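Local coordinates for putative glycoside hydrolase (Bacteroides ovatus, PDB 4ONZ), which is a putative glycoside hydrolase of the beta-fructosidase clan, probably built as a beta-propeller, at residues A[211-216]-A[221-226]. Numbering follows the deposited sequence.
Sequences AATSDN and YPVLDE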
loop_
_atom_site.group_PDB
_atom_site.type_symbol
_atom_site.label_atom_id
_atom_site.label_comp_id
_atom_site.label_asym_id
_atom_site.label_seq_id
_atom_site.Cartn_x
_atom_site.Cartn_y
_atom_site.Cartn_z
ATOM N N ALA A 211 6.179 -13.579 -1.597
ATOM C CA ALA A 211 4.832 -14.014 -1.296
ATOM C C ALA A 211 4.758 -14.621 0.098
ATOM O O ALA A 211 5.780 -14.979 0.698
ATOM C CB ALA A 211 4.348 -15.008 -2.334
ATOM N N ALA A 212 3.549 -14.672 0.636
ATOM C CA ALA A 212 3.305 -15.292 1.930
ATOM C C ALA A 212 1.878 -15.804 1.970
ATOM O O ALA A 212 1.005 -15.254 1.302
ATOM C CB ALA A 212 3.543 -14.316 3.058
ATOM N N THR A 213 1.655 -16.868 2.742
ATOM C CA THR A 213 0.330 -17.443 2.895
ATOM C C THR A 213 -0.092 -17.351 4.365
ATOM O O THR A 213 0.748 -17.145 5.240
ATOM C CB THR A 213 0.306 -18.902 2.415
ATOM O OG1 THR A 213 1.147 -19.691 3.254
ATOM C CG2 THR A 213 0.782 -19.011 0.965
ATOM N N SER A 214 -1.386 -17.506 4.627
ATOM C CA SER A 214 -1.912 -17.446 5.993
ATOM C C SER A 214 -3.254 -18.155 6.134
ATOM O O SER A 214 -4.060 -18.155 5.212
ATOM C CB SER A 214 -2.091 -15.975 6.409
ATOM O OG SER A 214 -2.625 -15.839 7.726
ATOM N N ASP A 215 -3.489 -18.747 7.300
ATOM C CA ASP A 215 -4.785 -19.366 7.600
ATOM C C ASP A 215 -5.757 -18.351 8.168
ATOM O O ASP A 215 -6.957 -18.510 8.009
ATOM C CB ASP A 215 -4.644 -20.466 8.659
ATOM C CG ASP A 215 -3.950 -21.698 8.137
ATOM O OD1 ASP A 215 -4.115 -22.016 6.938
ATOM O OD2 ASP A 215 -3.267 -22.362 8.946
ATOM N N ASN A 216 -5.229 -17.315 8.827
ATOM C CA ASN A 216 -6.047 -16.368 9.582
ATOM C C ASN A 216 -5.864 -14.870 9.294
ATOM O O ASN A 216 -6.438 -14.036 9.990
ATOM C CB ASN A 216 -5.792 -16.622 11.074
ATOM C CG ASN A 216 -4.347 -16.371 11.472
ATOM O OD1 ASN A 216 -3.564 -15.826 10.697
ATOM N ND2 ASN A 216 -3.986 -16.770 12.678
ATOM N N TYR A 221 3.162 -16.679 6.523
ATOM C CA TYR A 221 4.255 -17.618 6.268
ATOM C C TYR A 221 4.920 -17.309 4.931
ATOM O O TYR A 221 4.357 -17.618 3.887
ATOM C CB TYR A 221 3.702 -19.055 6.291
ATOM C CG TYR A 221 3.287 -19.462 7.687
ATOM C CD1 TYR A 221 2.116 -18.979 8.249
ATOM C CD2 TYR A 221 4.094 -20.291 8.462
ATOM C CE1 TYR A 221 1.751 -19.315 9.541
ATOM C CE2 TYR A 221 3.734 -20.639 9.751
ATOM C CZ TYR A 221 2.557 -20.152 10.283
ATOM O OH TYR A 221 2.183 -20.480 11.568
ATOM N N PRO A 222 6.120 -16.691 4.964
ATOM C CA PRO A 222 6.793 -16.346 3.720
ATOM C C PRO A 222 7.070 -17.593 2.888
ATOM O O PRO A 222 7.391 -18.654 3.441
ATOM C CB PRO A 222 8.086 -15.689 4.185
ATOM C CG PRO A 222 7.786 -15.167 5.555
ATOM C CD PRO A 222 6.818 -16.146 6.144
ATOM N N VAL A 223 6.932 -17.478 1.576
ATOM C CA VAL A 223 7.140 -18.623 0.704
ATOM C C VAL A 223 8.633 -18.781 0.470
ATOM O O VAL A 223 9.315 -17.826 0.083
ATOM C CB VAL A 223 6.369 -18.503 -0.622
ATOM C CG1 VAL A 223 6.614 -19.727 -1.506
ATOM C CG2 VAL A 223 4.879 -18.356 -0.341
ATOM N N LEU A 224 9.114 -19.997 0.726
ATOM C CA LEU A 224 10.523 -20.356 0.608
ATOM C C LEU A 224 10.769 -21.230 -0.617
ATOM O O LEU A 224 9.893 -21.993 -1.020
ATOM C CB LEU A 224 10.952 -21.132 1.852
ATOM C CG LEU A 224 10.767 -20.413 3.188
ATOM C CD1 LEU A 224 11.111 -21.331 4.348
ATOM C CD2 LEU A 224 11.606 -19.151 3.242
ATOM N N ASP A 225 11.958 -21.112 -1.198
ATOM C CA ASP A 225 12.332 -21.909 -2.378
ATOM C C ASP A 225 13.095 -23.183 -1.950
ATOM O O ASP A 225 13.232 -23.465 -0.751
ATOM C CB ASP A 225 13.135 -21.063 -3.386
ATOM C CG ASP A 225 14.505 -20.623 -2.855
ATOM O OD1 ASP A 225 15.016 -21.214 -1.875
ATOM O OD2 ASP A 225 15.073 -19.680 -3.439
ATOM N N GLU A 226 13.562 -23.951 -2.932
ATOM C CA GLU A 226 14.313 -25.203 -2.696
ATOM C C GLU A 226 15.609 -25.021 -1.874
ATOM O O GLU A 226 16.110 -25.983 -1.271
ATOM C CB GLU A 226 14.640 -25.893 -4.031
ATOM C CG GLU A 226 15.672 -25.172 -4.900
ATOM C CD GLU A 226 15.226 -23.801 -5.395
ATOM O OE1 GLU A 226 14.005 -23.577 -5.567
ATOM O OE2 GLU A 226 16.104 -22.943 -5.632
HETATM O O HOH W 1 8.340 -15.581 -1.262
HETATM O O HOH W 2 3.875 -20.210 3.038
#
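Thr213 and Tyr221 stand on the same face of the sheet, and chi1 of 65° holds Thr213 OG1 between its backbone N and carbonyl carbon, 4.0 Å from Tyr221 CB; Tyr221, at -69°, sets CG opposite its carbonyl carbon, and the two side chains cross at about a right angle. The tyrosine ring turns an edge to Thr213 O. That same oxygen accepts Tyr221 N (2.8 Å), with the donor nearly in line with the carbonyl, while Thr213 N returns a bond to Tyr221 O at 3.0 Å, approaching from above the carbonyl plane. A water bridges Thr213 OG1 and Tyr221 O, giving the hydroxyl a polar partner at this partly exposed site.

The hairpin 210-214/221-222 is the outer part of a four-stranded antiparallel blade (180-187, 200-204, 210-214, 221-222), consistent with this clan's beta-propeller. Ala212 and Pro222 form a non-hydrogen-bonded pair, CA atoms 4.1 Å apart; the backbone N and O of Pro222 point away from strand 210-214, so proline's missing N-H loses no bond to it. Ala212's methyl, small enough for this buried place, lies against Met202 and Trp204 of strand 200-204, which pairs with the other edge of 210-214. Val223 N reaches Ala211 O (2.9 Å), and the branched valine sets CG2 against the small buried methyl Ala211 CB at 3.9 Å, also touching Met231 and Tyr294. Where the hairpin turns, Ser214 OG accepts from Asn216 N in an ST turn and also bonds Asp219 O.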